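Local structure of YbgK (Escherichia coli, 5DUD) at residues P35-R38 with I39-L43. The protein serves as subunit C of the ATP-hydrolysing 5-oxoprolinase, which cleaves 5-oxoproline to L-glutamate at the cost of ATP. Numbering follows the deposited sequence.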
# COMPACT_ATOMS: atom_id res chain seq x y z
N PRO A 35 -5.51 -2.71 -15.05
CA PRO A 35 -5.83 -3.08 -16.44
C PRO A 35 -5.85 -1.91 -17.42
O PRO A 35 -5.54 -2.12 -18.59
CB PRO A 35 -7.23 -3.70 -16.32
CG PRO A 35 -7.32 -4.17 -14.92
CD PRO A 35 -6.60 -3.11 -14.14
N ALA A 36 -6.20 -0.68 -16.97
CA ALA A 36 -6.22 0.49 -17.85
C ALA A 36 -4.79 0.91 -18.27
O ALA A 36 -4.56 1.10 -19.46
CB ALA A 36 -6.91 1.66 -17.17
N LEU A 37 -3.85 1.03 -17.32
CA LEU A 37 -2.45 1.36 -17.59
C LEU A 37 -1.76 0.29 -18.46
O LEU A 37 -0.97 0.63 -19.35
CB LEU A 37 -1.71 1.52 -16.24
CG LEU A 37 -0.21 1.82 -16.31
CD1 LEU A 37 0.19 2.90 -15.33
CD2 LEU A 37 0.63 0.58 -16.03
N ARG A 38 -2.04 -1.01 -18.18
CA ARG A 38 -1.44 -2.12 -18.93
C ARG A 38 -1.84 -2.09 -20.40
O ARG A 38 -0.96 -2.20 -21.25
CB ARG A 38 -1.78 -3.49 -18.31
CG ARG A 38 -0.96 -3.77 -17.06
CD ARG A 38 -1.27 -5.09 -16.39
NE ARG A 38 -0.39 -5.31 -15.25
CZ ARG A 38 -0.49 -6.32 -14.38
NH1 ARG A 38 -1.44 -7.24 -14.53
NH2 ARG A 38 0.36 -6.42 -13.37
N ILE A 39 -3.13 -1.87 -20.70
CA ILE A 39 -3.63 -1.79 -22.09
C ILE A 39 -2.98 -0.60 -22.82
O ILE A 39 -2.58 -0.75 -23.97
CB ILE A 39 -5.18 -1.70 -22.12
CG1 ILE A 39 -5.82 -3.03 -21.65
CG2 ILE A 39 -5.70 -1.33 -23.51
CD1 ILE A 39 -7.27 -2.91 -21.16
N ALA A 40 -2.89 0.57 -22.14
CA ALA A 40 -2.28 1.78 -22.71
C ALA A 40 -0.83 1.53 -23.10
O ALA A 40 -0.44 1.84 -24.23
CB ALA A 40 -2.36 2.93 -21.72
N ASN A 41 -0.03 0.96 -22.18
CA ASN A 41 1.38 0.66 -22.47
C ASN A 41 1.50 -0.42 -23.55
O ASN A 41 2.40 -0.36 -24.38
CB ASN A 41 2.14 0.24 -21.19
CG ASN A 41 2.37 1.37 -20.21
OD1 ASN A 41 2.80 2.47 -20.58
ND2 ASN A 41 2.16 1.12 -18.93
N LEU A 42 0.56 -1.39 -23.56
CA LEU A 42 0.55 -2.43 -24.59
C LEU A 42 0.31 -1.80 -25.97
O LEU A 42 1.06 -2.09 -26.90
CB LEU A 42 -0.51 -3.51 -24.28
CG LEU A 42 -0.08 -4.57 -23.25
CD1 LEU A 42 -1.29 -5.24 -22.62
CD2 LEU A 42 0.83 -5.62 -23.86
N LEU A 43 -0.70 -0.92 -26.08
CA LEU A 43 -1.01 -0.24 -27.35
C LEU A 43 0.21 0.50 -27.89
O LEU A 43 0.46 0.41 -29.09
CB LEU A 43 -2.18 0.74 -27.19
CG LEU A 43 -3.57 0.11 -27.09
CD1 LEU A 43 -4.53 1.06 -26.39
CD2 LEU A 43 -4.09 -0.28 -28.46
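The carboxamide of Asn41 presents one flat face to the carbonyl oxygen of Leu37, one helical turn earlier, and its amino edge to the Leu37 side chain. Leu37 O sits above that face, 3.5 Å from Asn41 CG, while the methyl Leu37 CD2 meets Asn41 ND2 close to the amide plane at 3.3 Å. With CG beside its own backbone N (chi1 -70°), the amide leans back along helix 34-44 toward this turn. Leu37 O is 3.2 Å from Asn41 ND2, but the angle is too poor for a hydrogen bond; that oxygen instead accepts the backbone N-H of Asn41 at 3.0 Å.

Along the same helix, Ile39 N bonds to Pro35 O, and Ile39 CG1 and CD1 lie alongside that oxygen, both 3.2 Å from Pro35 O. Leu42 N reaches Arg38 O at 2.9 Å. Ala40 N bonds to Ala36 O, which also accepts the hydroxyl of Thr73. Small side chains suit these two positions, because Ala36 packs on Tyr112 and Ala40 on Thr73 and Ala114, joining the helix to the five-stranded sheet. Proline suits the first turn, where its missing N-H costs no helical bond; branched Ile39 packs on Leu302 and Val165. The long Arg38 chain, extended from CG to NE, carries its guanidinium outward to a weak bond with Asn49 OD1.

Successive i to i+4 backbone bonds thus hold the helix, whereas the Leu37 methyl offers ND2 no acceptor and Leu37 O is badly angled for it; the buried amide nitrogen is satisfied by Ala48 O and, weakly, Ala50 O.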